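Local coordinates for protein ribonucleoside triphosphate reductase (Lactobacillus leichmannii, PDB 1L1L) that reduces ribonucleoside triphosphates to 2'-deoxyribonucleoside triphosphates as a monomeric, B12-dependent class II ribonucleotide reductase, at residues 21-26 / 90-95; 477-482 / 558-563; 564-569 / 610-615; 570-575 / 691-696. All blocks are in the same frame, centred on the assembly; numbering follows the deposited sequence.

Interaction 1: 21-26 / 90-95; sequences PHWGKL and YGLGAT
The carbonyl oxygen of Gly91 is held by two donors. His22 N reaches it at 3.2 Å, and the N-H points almost straight at it (163°). That donor stands well above the carbonyl plane. The second donor is Gln432 NE2. One residue back on each segment, the Pro21 ring lies against Tyr90. Pro21 CG sits over one face of the Tyr90 ring, 3.8 Å from its centroid, as a CH-pi contact. It is displaced toward the rim, with Tyr90 CE2 its nearest ring atom at 3.5 Å. Pro21 CB also rests against Tyr90 O at 3.4 Å. These residues lie where helix 72-90 ends in a Schellman motif. Leu92 is the first residue past the helical turns and has positive phi. Its CG is anti to the carbonyl carbon (chi1 -71°), and one branch, CD1, extends to the loop 21-26. Leu92 CD1 meets Trp23 CE3 at 3.4 Å. It also lies 3.5 Å from His22 O, a buried oxygen with no hydrogen-bond partner in the model. His22 is the centre of an inverse gamma turn, which bends the loop here. Trp48 of helix 48-60 packs on Pro21 and Leu92, and its ring stacks on Tyr90.

Interaction 2: 477-482 / 558-563; sequences IQDWLL and GASEGM
The first turn of helix 477-485 meets the loop that follows helix 551-557, with Ile477 set against Gly562 and Met563. This loop provides acceptors for the N-terminal end of the helix. Ile477 N donates to Gly562 O at 3.3 Å, and the donor lies nearly in line with the C=O bond. Gln478 N is reached through a water, which accepts from it at 3.0 Å and from Ser560 OG at 2.7 Å. The side chain of Gln478 bends at chi2 (-48°) and turns its amide back to the loop. Its NE2 donates to Met563 O at 2.9 Å. The oxygen lies somewhat out of the Gln478 amide plane, and NE2 somewhat out of the Met563 carbonyl plane. Asp479 meets the loop at Ser560, nearer helix 551-557. Its OD2 accepts from Ser560 N at 3.0 Å, and the donor comes from above the carboxylate plane. A second water donates to Asp479 OD2 and to Gly558 O, a further link between the segments. The other oxygen, OD1, is bonded to His566 NE2, so both carboxylate oxygens have partners. The apolar part is small: Ile477 CD1 touches Met563 CB at 4.2 Å. At the start of the loop, Gly558 has positive phi and is the C-prime residue of the Schellman motif ending helix 551-557. Helix 628-641 lies against the Ile477 and Met563 end through Leu638 and Thr634. Helix 426-431 touches Asp479 through Leu427, and helix 512-536 packs on Trp480 and Leu481.

Interaction 3: 564-569 / 610-615; sequences HFHYGA and IKAVGA
The methyl of Ala612 sits over the middle of the His566 imidazole. Its CB is 3.7 Å from the ring centroid, a CH-pi contact over the face. His566 CG lies beside the backbone N and anti to the carbonyl carbon (chi1 -73°). With chi2 also at -73°, the ring is turned broadside to the methyl. At the far end of the ring, NE2 is bonded to Asp479, which holds the ring in this turn. Ala569 makes the backbone link. Ala612 N donates to Ala569 O at 2.9 Å, nearly straight (175°) and in the carbonyl plane. The same oxygen lies 3.6 Å from Ala612 CB. Ala569 CB meets Ala615 CB at 4.0 Å, methyl against methyl, where the two segments run close. Ala612 to Ala615 form a type II beta turn, with Gly614 at positive phi. The turn follows strand 603-611, and the His566 loop leads into its neighbour, strand 570-578. Tyr570 of that strand touches Lys611 and Ala615. Val613 packs on Asp479 and Thr483 of helix 477-485.

Interaction 4: 570-575 / 691-696; sequences YLIQRI and EPIDKE
Backbone hydrogen bonds pair Tyr570 and Ile572 with 691-693. Ile572 N donates to Glu691 O at 2.7 Å, and Glu691 N returns a bond to Ile572 O at 3.0 Å. Ile572 and Glu691 are thus an antiparallel hydrogen-bonded pair, and Leu571 and Pro692 the adjacent non-hydrogen-bonded pair. Ile693 N adds a bond to Tyr570 O at 2.8 Å. A water accepts from Tyr570 N and donates to Ile693 O. Strand 690-692 is an outermost strand of a four-stranded antiparallel sheet, beside 570-578. The chain then turns into helix 695-704, where Asp694 is the N-cap and its OD1 takes the N-H of Thr697. A salt bridge joins Arg574 to Glu691. Both terminal nitrogens, NH1 and NH2, grip the single oxygen Glu691 OE1, with NH2 at 3.0 Å. Guanidinium and carboxylate are nearly coplanar (10°). NH1 meets the anti lone pair of Glu691 OE1, while NH2 comes nearly along its C-O axis. Arg574 has further partners: NE forms a salt bridge with Glu595 and NH1 is bonded to Ala688 O. Apolar contacts lie on both faces. On one, Leu571 CD2 presses on Pro692 CA at 3.3 Å, tighter than usual. On the other, Ile572 CD1 meets Ile693 CD1 at 3.8 Å, the side chains crossing at about a right angle. The aromatic contact is at the Tyr570 end. Lys695 CA stands over the ring centre, 3.7 Å from the centroid, as a CH-pi contact. The extended Lys695 chain continues past the hydroxyl, which is bonded to Asp616.

Interactions 2, 3 and 4 follow one another along 558-575, the loop and strand after helix 551-557. Interactions 2 and 3 have centres about 9 Å apart. Interactions 3 and 4 have centres about 10 Å apart and share a sheet: Ile610 N lies 2.9 Å from Leu571 O, a probable hydrogen bond between strands 603-611 and 570-578. Interaction 1 comes from the N-terminal part of the chain, and Leu26 reaches this sheet. Leu26 CG is 3.6 Å from Ile610 CD1, and Leu26 CD1 is 3.7 Å from Ile575 CD1. Interactions 1 and 2 do not touch. None of the four contains a residue of the Cys119-Cys419 disulfide, probably the redox-active pair of the active site, as in related ribonucleotide reductases.

Interaction 1: 21-26 / 90-95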
loop_
_atom_site.group_PDB
_atom_site.type_symbol
_atom_site.label_atom_id
_atom_site.label_comp_id
_atom_site.label_asym_id
_atom_site.label_seq_id
_atom_site.Cartn_x
_atom_site.Cartn_y
_atom_site.Cartn_z
ATOM N N PRO A 21 -23.414 5.637 10.391
ATOM C CA PRO A 21 -22.224 4.994 9.819
ATOM C C PRO A 21 -22.364 3.489 9.892
ATOM O O PRO A 21 -22.714 2.950 10.940
ATOM C CB PRO A 21 -21.093 5.509 10.705
ATOM C CG PRO A 21 -21.583 6.879 11.106
ATOM C CD PRO A 21 -23.033 6.608 11.432
ATOM N N HIS A 22 -22.102 2.813 8.777
ATOM C CA HIS A 22 -22.202 1.363 8.715
ATOM C C HIS A 22 -20.912 0.734 9.248
ATOM O O HIS A 22 -20.132 0.158 8.490
ATOM C CB HIS A 22 -22.447 0.928 7.263
ATOM C CG HIS A 22 -22.773 -0.523 7.104
ATOM N ND1 HIS A 22 -21.828 -1.520 7.237
ATOM C CD2 HIS A 22 -23.933 -1.145 6.792
ATOM C CE1 HIS A 22 -22.392 -2.691 7.011
ATOM N NE2 HIS A 22 -23.670 -2.493 6.737
ATOM N N TRP A 23 -20.686 0.867 10.552
ATOM C CA TRP A 23 -19.494 0.304 11.183
ATOM C C TRP A 23 -19.557 -1.217 11.244
ATOM O O TRP A 23 -20.624 -1.803 11.464
ATOM C CB TRP A 23 -19.338 0.816 12.619
ATOM C CG TRP A 23 -19.069 2.288 12.783
ATOM C CD1 TRP A 23 -19.855 3.189 13.446
ATOM C CD2 TRP A 23 -17.881 3.000 12.401
ATOM N NE1 TRP A 23 -19.226 4.410 13.514
ATOM C CE2 TRP A 23 -18.014 4.323 12.881
ATOM C CE3 TRP A 23 -16.713 2.647 11.704
ATOM C CZ2 TRP A 23 -17.026 5.297 12.691
ATOM C CZ3 TRP A 23 -15.727 3.618 11.515
ATOM C CH2 TRP A 23 -15.892 4.926 12.007
ATOM N N GLY A 24 -18.408 -1.861 11.056
ATOM C CA GLY A 24 -18.366 -3.305 11.155
ATOM C C GLY A 24 -18.209 -3.562 12.643
ATOM O O GLY A 24 -18.015 -2.612 13.401
ATOM N N LYS A 25 -18.301 -4.814 13.078
ATOM C CA LYS A 25 -18.149 -5.112 14.499
ATOM C C LYS A 25 -16.819 -4.603 15.062
ATOM O O LYS A 25 -16.727 -4.306 16.251
ATOM C CB LYS A 25 -18.280 -6.618 14.748
ATOM C CG LYS A 25 -19.705 -7.159 14.588
ATOM C CD LYS A 25 -20.645 -6.574 15.628
ATOM C CE LYS A 25 -22.084 -7.027 15.393
ATOM N NZ LYS A 25 -22.237 -8.500 15.578
ATOM N N LEU A 26 -15.801 -4.478 14.210
ATOM C CA LEU A 26 -14.482 -3.995 14.652
ATOM C C LEU A 26 -14.241 -2.580 14.129
ATOM O O LEU A 26 -13.211 -1.968 14.414
ATOM C CB LEU A 26 -13.352 -4.891 14.103
ATOM C CG LEU A 26 -13.489 -6.413 14.024
ATOM C CD1 LEU A 26 -12.243 -7.018 13.377
ATOM C CD2 LEU A 26 -13.666 -6.975 15.401
ATOM N N TYR A 90 -19.067 9.332 5.314
ATOM C CA TYR A 90 -19.525 9.253 6.704
ATOM C C TYR A 90 -20.298 7.970 6.928
ATOM O O TYR A 90 -20.207 7.359 7.999
ATOM C CB TYR A 90 -20.442 10.442 7.043
ATOM C CG TYR A 90 -20.938 10.466 8.475
ATOM C CD1 TYR A 90 -20.097 10.845 9.523
ATOM C CD2 TYR A 90 -22.246 10.087 8.788
ATOM C CE1 TYR A 90 -20.550 10.847 10.850
ATOM C CE2 TYR A 90 -22.705 10.082 10.108
ATOM C CZ TYR A 90 -21.855 10.459 11.127
ATOM O OH TYR A 90 -22.307 10.427 12.428
ATOM N N GLY A 91 -21.081 7.583 5.923
ATOM C CA GLY A 91 -21.884 6.380 6.007
ATOM C C GLY A 91 -21.094 5.113 5.734
ATOM O O GLY A 91 -21.614 4.005 5.879
ATOM N N LEU A 92 -19.843 5.284 5.317
ATOM C CA LEU A 92 -18.954 4.157 5.032
ATOM C C LEU A 92 -19.335 3.337 3.807
ATOM O O LEU A 92 -18.939 2.175 3.679
ATOM C CB LEU A 92 -18.848 3.251 6.264
ATOM C CG LEU A 92 -18.059 3.882 7.418
ATOM C CD1 LEU A 92 -18.127 2.989 8.652
ATOM C CD2 LEU A 92 -16.598 4.095 6.988
ATOM N N GLY A 93 -20.095 3.940 2.896
ATOM C CA GLY A 93 -20.479 3.242 1.685
ATOM C C GLY A 93 -19.314 3.248 0.708
ATOM O O GLY A 93 -19.287 2.492 -0.260
ATOM N N ALA A 94 -18.356 4.126 0.974
ATOM C CA ALA A 94 -17.162 4.268 0.155
ATOM C C ALA A 94 -16.174 5.069 0.986
ATOM O O ALA A 94 -16.565 5.732 1.941
ATOM C CB ALA A 94 -17.482 4.999 -1.150
ATOM N N THR A 95 -14.892 5.002 0.641
ATOM C CA THR A 95 -13.888 5.733 1.400
ATOM C C THR A 95 -12.572 5.873 0.646
ATOM O O THR A 95 -12.281 5.091 -0.248
ATOM C CB THR A 95 -13.599 5.017 2.732
ATOM O OG1 THR A 95 -12.655 5.768 3.506
ATOM C CG2 THR A 95 -13.022 3.650 2.460
#

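Interaction 2: 477-482 / 558-563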
loop_
_atom_site.group_PDB
_atom_site.type_symbol
_atom_site.label_atom_id
_atom_site.label_comp_id
_atom_site.label_asym_id
_atom_site.label_seq_id
_atom_site.Cartn_x
_atom_site.Cartn_y
_atom_site.Cartn_z
ATOM N N ILE A 477 -16.570 -7.314 -2.424
ATOM C CA ILE A 477 -17.052 -7.985 -3.627
ATOM C C ILE A 477 -17.762 -9.321 -3.419
ATOM O O ILE A 477 -18.759 -9.613 -4.087
ATOM C CB ILE A 477 -15.894 -8.188 -4.621
ATOM C CG1 ILE A 477 -15.352 -6.819 -5.056
ATOM C CG2 ILE A 477 -16.360 -9.023 -5.820
ATOM C CD1 ILE A 477 -14.074 -6.898 -5.908
ATOM N N GLN A 478 -17.267 -10.154 -2.517
ATOM C CA GLN A 478 -17.940 -11.417 -2.306
ATOM C C GLN A 478 -19.289 -11.185 -1.623
ATOM O O GLN A 478 -20.275 -11.841 -1.972
ATOM C CB GLN A 478 -17.073 -12.376 -1.488
ATOM C CG GLN A 478 -15.807 -12.856 -2.205
ATOM C CD GLN A 478 -16.057 -13.344 -3.631
ATOM O OE1 GLN A 478 -16.993 -14.096 -3.890
ATOM N NE2 GLN A 478 -15.203 -12.920 -4.560
ATOM N N ASP A 479 -19.343 -10.254 -0.665
ATOM C CA ASP A 479 -20.604 -9.963 0.034
ATOM C C ASP A 479 -21.639 -9.456 -0.968
ATOM O O ASP A 479 -22.797 -9.887 -0.971
ATOM C CB ASP A 479 -20.441 -8.867 1.096
ATOM C CG ASP A 479 -19.490 -9.242 2.212
ATOM O OD1 ASP A 479 -19.338 -10.444 2.527
ATOM O OD2 ASP A 479 -18.911 -8.300 2.793
ATOM N N TRP A 480 -21.206 -8.517 -1.800
ATOM C CA TRP A 480 -22.069 -7.905 -2.799
ATOM C C TRP A 480 -22.654 -8.904 -3.790
ATOM O O TRP A 480 -23.842 -8.831 -4.111
ATOM C CB TRP A 480 -21.297 -6.823 -3.553
ATOM C CG TRP A 480 -22.108 -6.075 -4.568
ATOM C CD1 TRP A 480 -23.303 -5.440 -4.357
ATOM C CD2 TRP A 480 -21.750 -5.814 -5.933
ATOM N NE1 TRP A 480 -23.704 -4.796 -5.503
ATOM C CE2 TRP A 480 -22.771 -5.007 -6.485
ATOM C CE3 TRP A 480 -20.665 -6.180 -6.743
ATOM C CZ2 TRP A 480 -22.740 -4.558 -7.814
ATOM C CZ3 TRP A 480 -20.635 -5.732 -8.065
ATOM C CH2 TRP A 480 -21.668 -4.929 -8.584
ATOM N N LEU A 481 -21.827 -9.832 -4.270
ATOM C CA LEU A 481 -22.274 -10.834 -5.237
ATOM C C LEU A 481 -23.125 -11.954 -4.636
ATOM O O LEU A 481 -24.141 -12.339 -5.207
ATOM C CB LEU A 481 -21.070 -11.453 -5.958
ATOM C CG LEU A 481 -20.167 -10.502 -6.754
ATOM C CD1 LEU A 481 -19.021 -11.294 -7.377
ATOM C CD2 LEU A 481 -20.970 -9.794 -7.826
ATOM N N LEU A 482 -22.711 -12.480 -3.488
ATOM C CA LEU A 482 -23.448 -13.566 -2.849
ATOM C C LEU A 482 -24.868 -13.124 -2.521
ATOM O O LEU A 482 -25.837 -13.862 -2.724
ATOM C CB LEU A 482 -22.738 -14.013 -1.569
ATOM C CG LEU A 482 -23.384 -15.167 -0.788
ATOM C CD1 LEU A 482 -23.475 -16.402 -1.671
ATOM C CD2 LEU A 482 -22.558 -15.465 0.461
ATOM N N GLY A 558 -16.695 -3.426 7.983
ATOM C CA GLY A 558 -16.988 -4.840 8.142
ATOM C C GLY A 558 -17.231 -5.557 6.822
ATOM O O GLY A 558 -17.978 -6.538 6.769
ATOM N N ALA A 559 -16.600 -5.078 5.755
ATOM C CA ALA A 559 -16.776 -5.685 4.440
ATOM C C ALA A 559 -15.713 -6.740 4.130
ATOM O O ALA A 559 -14.647 -6.750 4.752
ATOM C CB ALA A 559 -16.744 -4.596 3.371
ATOM N N SER A 560 -16.017 -7.646 3.198
ATOM C CA SER A 560 -15.026 -8.642 2.788
ATOM C C SER A 560 -13.944 -7.794 2.096
ATOM O O SER A 560 -14.254 -6.777 1.473
ATOM C CB SER A 560 -15.638 -9.673 1.821
ATOM O OG SER A 560 -16.372 -9.068 0.763
ATOM N N GLU A 561 -12.684 -8.203 2.216
ATOM C CA GLU A 561 -11.570 -7.441 1.647
ATOM C C GLU A 561 -11.321 -7.685 0.157
ATOM O O GLU A 561 -11.001 -8.800 -0.259
ATOM C CB GLU A 561 -10.311 -7.742 2.461
ATOM C CG GLU A 561 -10.637 -7.954 3.936
ATOM C CD GLU A 561 -9.443 -7.790 4.855
ATOM O OE1 GLU A 561 -8.398 -8.423 4.590
ATOM O OE2 GLU A 561 -9.555 -7.029 5.852
ATOM N N GLY A 562 -11.454 -6.626 -0.637
ATOM C CA GLY A 562 -11.259 -6.747 -2.068
ATOM C C GLY A 562 -12.127 -7.873 -2.589
ATOM O O GLY A 562 -13.335 -7.895 -2.316
ATOM N N MET A 563 -11.524 -8.812 -3.320
ATOM C CA MET A 563 -12.255 -9.949 -3.855
ATOM C C MET A 563 -12.113 -11.191 -2.979
ATOM O O MET A 563 -12.640 -12.248 -3.316
ATOM C CB MET A 563 -11.766 -10.287 -5.263
ATOM C CG MET A 563 -10.299 -10.672 -5.327
ATOM S SD MET A 563 -9.931 -11.618 -6.815
ATOM C CE MET A 563 -9.969 -13.276 -6.154
HETATM O O HOH W 1 -14.617 -9.742 -1.113
HETATM O O HOH W 2 -19.269 -9.164 5.656
#

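Interaction 3: 564-569 / 610-615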
loop_
_atom_site.group_PDB
_atom_site.type_symbol
_atom_site.label_atom_id
_atom_site.label_comp_id
_atom_site.label_asym_id
_atom_site.label_seq_id
_atom_site.Cartn_x
_atom_site.Cartn_y
_atom_site.Cartn_z
ATOM N N HIS A 564 -11.403 -11.063 -1.861
ATOM C CA HIS A 564 -11.188 -12.185 -0.945
ATOM C C HIS A 564 -12.486 -12.731 -0.332
ATOM O O HIS A 564 -13.483 -12.021 -0.218
ATOM C CB HIS A 564 -10.279 -11.768 0.214
ATOM C CG HIS A 564 -8.864 -11.490 -0.186
ATOM N ND1 HIS A 564 -8.420 -11.598 -1.486
ATOM C CD2 HIS A 564 -7.787 -11.140 0.554
ATOM C CE1 HIS A 564 -7.128 -11.329 -1.529
ATOM N NE2 HIS A 564 -6.719 -11.050 -0.305
ATOM N N PHE A 565 -12.446 -13.992 0.075
ATOM C CA PHE A 565 -13.583 -14.640 0.711
ATOM C C PHE A 565 -13.366 -14.507 2.210
ATOM O O PHE A 565 -12.276 -14.154 2.656
ATOM C CB PHE A 565 -13.642 -16.111 0.311
ATOM C CG PHE A 565 -14.050 -16.328 -1.115
ATOM C CD1 PHE A 565 -15.402 -16.386 -1.463
ATOM C CD2 PHE A 565 -13.094 -16.437 -2.122
ATOM C CE1 PHE A 565 -15.792 -16.548 -2.792
ATOM C CE2 PHE A 565 -13.478 -16.599 -3.459
ATOM C CZ PHE A 565 -14.830 -16.656 -3.791
ATOM N N HIS A 566 -14.399 -14.780 2.992
ATOM C CA HIS A 566 -14.286 -14.678 4.441
ATOM C C HIS A 566 -13.529 -15.857 5.040
ATOM O O HIS A 566 -13.577 -16.973 4.515
ATOM C CB HIS A 566 -15.680 -14.603 5.057
ATOM C CG HIS A 566 -16.364 -13.295 4.835
ATOM N ND1 HIS A 566 -15.997 -12.143 5.500
ATOM C CD2 HIS A 566 -17.385 -12.948 4.014
ATOM C CE1 HIS A 566 -16.763 -11.144 5.099
ATOM N NE2 HIS A 566 -17.612 -11.605 4.196
ATOM N N TYR A 567 -12.823 -15.607 6.134
ATOM C CA TYR A 567 -12.099 -16.675 6.797
ATOM C C TYR A 567 -13.090 -17.710 7.327
ATOM O O TYR A 567 -12.780 -18.898 7.378
ATOM C CB TYR A 567 -11.247 -16.114 7.939
ATOM C CG TYR A 567 -10.487 -17.175 8.695
ATOM C CD1 TYR A 567 -11.040 -17.793 9.815
ATOM C CD2 TYR A 567 -9.228 -17.590 8.266
ATOM C CE1 TYR A 567 -10.360 -18.799 10.488
ATOM C CE2 TYR A 567 -8.542 -18.593 8.931
ATOM C CZ TYR A 567 -9.112 -19.193 10.042
ATOM O OH TYR A 567 -8.430 -20.181 10.709
ATOM N N GLY A 568 -14.285 -17.252 7.706
ATOM C CA GLY A 568 -15.314 -18.148 8.224
ATOM C C GLY A 568 -16.678 -17.480 8.359
ATOM O O GLY A 568 -16.760 -16.262 8.465
ATOM N N ALA A 569 -17.747 -18.272 8.368
ATOM C CA ALA A 569 -19.117 -17.748 8.480
ATOM C C ALA A 569 -19.365 -17.057 9.819
ATOM O O ALA A 569 -19.875 -15.936 9.877
ATOM C CB ALA A 569 -20.114 -18.882 8.300
ATOM N N ILE A 610 -18.293 -12.180 15.269
ATOM C CA ILE A 610 -18.623 -11.620 13.958
ATOM C C ILE A 610 -19.306 -12.588 13.008
ATOM O O ILE A 610 -18.867 -13.726 12.829
ATOM C CB ILE A 610 -17.366 -11.068 13.234
ATOM C CG1 ILE A 610 -16.766 -9.913 14.033
ATOM C CG2 ILE A 610 -17.743 -10.599 11.827
ATOM C CD1 ILE A 610 -15.549 -9.277 13.388
ATOM N N LYS A 611 -20.383 -12.116 12.395
ATOM C CA LYS A 611 -21.136 -12.918 11.441
ATOM C C LYS A 611 -20.918 -12.368 10.045
ATOM O O LYS A 611 -21.130 -11.181 9.796
ATOM C CB LYS A 611 -22.628 -12.885 11.763
ATOM C CG LYS A 611 -23.477 -13.663 10.771
ATOM C CD LYS A 611 -24.942 -13.700 11.198
ATOM C CE LYS A 611 -25.777 -14.543 10.232
ATOM N NZ LYS A 611 -27.207 -14.645 10.661
ATOM N N ALA A 612 -20.488 -13.229 9.130
ATOM C CA ALA A 612 -20.253 -12.786 7.764
ATOM C C ALA A 612 -21.556 -12.753 6.987
ATOM O O ALA A 612 -22.469 -13.536 7.248
ATOM C CB ALA A 612 -19.263 -13.709 7.073
ATOM N N VAL A 613 -21.638 -11.824 6.041
ATOM C CA VAL A 613 -22.811 -11.701 5.194
ATOM C C VAL A 613 -23.030 -13.035 4.499
ATOM O O VAL A 613 -22.070 -13.707 4.104
ATOM C CB VAL A 613 -22.602 -10.620 4.125
ATOM C CG1 VAL A 613 -23.788 -10.570 3.187
ATOM C CG2 VAL A 613 -22.397 -9.275 4.791
ATOM N N GLY A 614 -24.291 -13.431 4.367
ATOM C CA GLY A 614 -24.600 -14.683 3.706
ATOM C C GLY A 614 -24.091 -15.904 4.441
ATOM O O GLY A 614 -23.971 -16.980 3.855
ATOM N N ALA A 615 -23.804 -15.738 5.727
ATOM C CA ALA A 615 -23.296 -16.822 6.557
ATOM C C ALA A 615 -24.125 -18.102 6.459
ATOM O O ALA A 615 -23.579 -19.209 6.489
ATOM C CB ALA A 615 -23.219 -16.362 8.012
HETATM O O HOH W 3 -17.281 -13.918 10.123
#

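Interaction 4: 570-575 / 691-696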
loop_
_atom_site.group_PDB
_atom_site.type_symbol
_atom_site.label_atom_id
_atom_site.label_comp_id
_atom_site.label_asym_id
_atom_site.label_seq_id
_atom_site.Cartn_x
_atom_site.Cartn_y
_atom_site.Cartn_z
ATOM N N TYR A 570 -19.012 -17.749 10.892
ATOM C CA TYR A 570 -19.164 -17.231 12.242
ATOM C C TYR A 570 -17.796 -17.362 12.895
ATOM O O TYR A 570 -17.215 -18.447 12.923
ATOM C CB TYR A 570 -20.194 -18.056 13.009
ATOM C CG TYR A 570 -21.587 -17.964 12.442
ATOM C CD1 TYR A 570 -22.376 -16.834 12.659
ATOM C CD2 TYR A 570 -22.113 -18.998 11.668
ATOM C CE1 TYR A 570 -23.653 -16.736 12.123
ATOM C CE2 TYR A 570 -23.392 -18.907 11.125
ATOM C CZ TYR A 570 -24.154 -17.774 11.357
ATOM O OH TYR A 570 -25.419 -17.676 10.813
ATOM N N LEU A 571 -17.285 -16.262 13.425
ATOM C CA LEU A 571 -15.968 -16.290 14.037
ATOM C C LEU A 571 -15.849 -15.403 15.260
ATOM O O LEU A 571 -16.659 -14.505 15.480
ATOM C CB LEU A 571 -14.918 -15.792 13.039
ATOM C CG LEU A 571 -14.710 -16.412 11.661
ATOM C CD1 LEU A 571 -13.994 -15.402 10.780
ATOM C CD2 LEU A 571 -13.903 -17.692 11.778
ATOM N N ILE A 572 -14.815 -15.671 16.047
ATOM C CA ILE A 572 -14.485 -14.834 17.183
ATOM C C ILE A 572 -13.214 -14.172 16.670
ATOM O O ILE A 572 -12.200 -14.849 16.466
ATOM C CB ILE A 572 -14.106 -15.628 18.447
ATOM C CG1 ILE A 572 -15.340 -16.274 19.077
ATOM C CG2 ILE A 572 -13.421 -14.695 19.442
ATOM C CD1 ILE A 572 -16.426 -15.299 19.477
ATOM N N GLN A 573 -13.259 -12.871 16.416
ATOM C CA GLN A 573 -12.062 -12.196 15.943
ATOM C C GLN A 573 -11.409 -11.487 17.107
ATOM O O GLN A 573 -12.069 -10.767 17.849
ATOM C CB GLN A 573 -12.392 -11.211 14.824
ATOM C CG GLN A 573 -12.755 -11.912 13.529
ATOM C CD GLN A 573 -12.361 -11.112 12.304
ATOM O OE1 GLN A 573 -11.210 -10.702 12.166
ATOM N NE2 GLN A 573 -13.318 -10.893 11.403
ATOM N N ARG A 574 -10.111 -11.725 17.279
ATOM C CA ARG A 574 -9.351 -11.120 18.365
ATOM C C ARG A 574 -8.540 -9.912 17.915
ATOM O O ARG A 574 -7.764 -9.986 16.955
ATOM C CB ARG A 574 -8.396 -12.148 18.988
ATOM C CG ARG A 574 -9.087 -13.289 19.699
ATOM C CD ARG A 574 -8.076 -14.200 20.391
ATOM N NE ARG A 574 -8.746 -15.129 21.286
ATOM C CZ ARG A 574 -9.412 -16.201 20.883
ATOM N NH1 ARG A 574 -9.486 -16.490 19.594
ATOM N NH2 ARG A 574 -10.025 -16.971 21.773
ATOM N N ILE A 575 -8.716 -8.803 18.625
ATOM C CA ILE A 575 -7.991 -7.575 18.346
ATOM C C ILE A 575 -7.069 -7.342 19.531
ATOM O O ILE A 575 -7.507 -7.374 20.681
ATOM C CB ILE A 575 -8.957 -6.390 18.202
ATOM C CG1 ILE A 575 -10.025 -6.738 17.170
ATOM C CG2 ILE A 575 -8.197 -5.144 17.792
ATOM C CD1 ILE A 575 -9.451 -7.200 15.834
ATOM N N GLU A 691 -11.052 -17.247 15.186
ATOM C CA GLU A 691 -11.504 -18.564 15.623
ATOM C C GLU A 691 -12.922 -18.842 15.135
ATOM O O GLU A 691 -13.860 -18.117 15.475
ATOM C CB GLU A 691 -11.470 -18.617 17.150
ATOM C CG GLU A 691 -11.768 -19.974 17.766
ATOM C CD GLU A 691 -11.834 -19.903 19.283
ATOM O OE1 GLU A 691 -11.103 -19.075 19.866
ATOM O OE2 GLU A 691 -12.607 -20.674 19.895
ATOM N N PRO A 692 -13.103 -19.894 14.324
ATOM C CA PRO A 692 -14.451 -20.207 13.827
ATOM C C PRO A 692 -15.385 -20.815 14.886
ATOM O O PRO A 692 -14.963 -21.617 15.719
ATOM C CB PRO A 692 -14.177 -21.153 12.658
ATOM C CG PRO A 692 -12.912 -21.849 13.080
ATOM C CD PRO A 692 -12.084 -20.716 13.648
ATOM N N ILE A 693 -16.654 -20.413 14.847
ATOM C CA ILE A 693 -17.663 -20.907 15.787
ATOM C C ILE A 693 -18.976 -21.145 15.040
ATOM O O ILE A 693 -19.158 -20.656 13.923
ATOM C CB ILE A 693 -17.920 -19.886 16.920
ATOM C CG1 ILE A 693 -18.330 -18.539 16.312
ATOM C CG2 ILE A 693 -16.679 -19.750 17.787
ATOM C CD1 ILE A 693 -18.655 -17.461 17.317
ATOM N N ASP A 694 -19.887 -21.898 15.649
ATOM C CA ASP A 694 -21.176 -22.175 15.021
ATOM C C ASP A 694 -22.124 -21.000 15.241
ATOM O O ASP A 694 -21.829 -20.103 16.028
ATOM C CB ASP A 694 -21.788 -23.459 15.593
ATOM C CG ASP A 694 -21.998 -23.394 17.099
ATOM O OD1 ASP A 694 -22.685 -22.459 17.572
ATOM O OD2 ASP A 694 -21.481 -24.286 17.809
ATOM N N LYS A 695 -23.260 -21.002 14.551
ATOM C CA LYS A 695 -24.214 -19.913 14.697
ATOM C C LYS A 695 -24.692 -19.763 16.136
ATOM O O LYS A 695 -24.777 -18.652 16.656
ATOM C CB LYS A 695 -25.423 -20.120 13.780
ATOM C CG LYS A 695 -26.387 -18.938 13.803
ATOM C CD LYS A 695 -27.563 -19.105 12.852
ATOM C CE LYS A 695 -28.430 -17.850 12.840
ATOM N NZ LYS A 695 -29.570 -17.937 11.886
ATOM N N GLU A 696 -25.000 -20.884 16.781
ATOM C CA GLU A 696 -25.476 -20.867 18.162
ATOM C C GLU A 696 -24.526 -20.149 19.109
ATOM O O GLU A 696 -24.961 -19.360 19.952
ATOM C CB GLU A 696 -25.711 -22.296 18.660
ATOM C CG GLU A 696 -27.147 -22.778 18.484
ATOM C CD GLU A 696 -27.924 -22.805 19.796
ATOM O OE1 GLU A 696 -27.693 -21.916 20.644
ATOM O OE2 GLU A 696 -28.776 -23.707 19.975
HETATM O O HOH W 4 -18.507 -20.751 11.199
#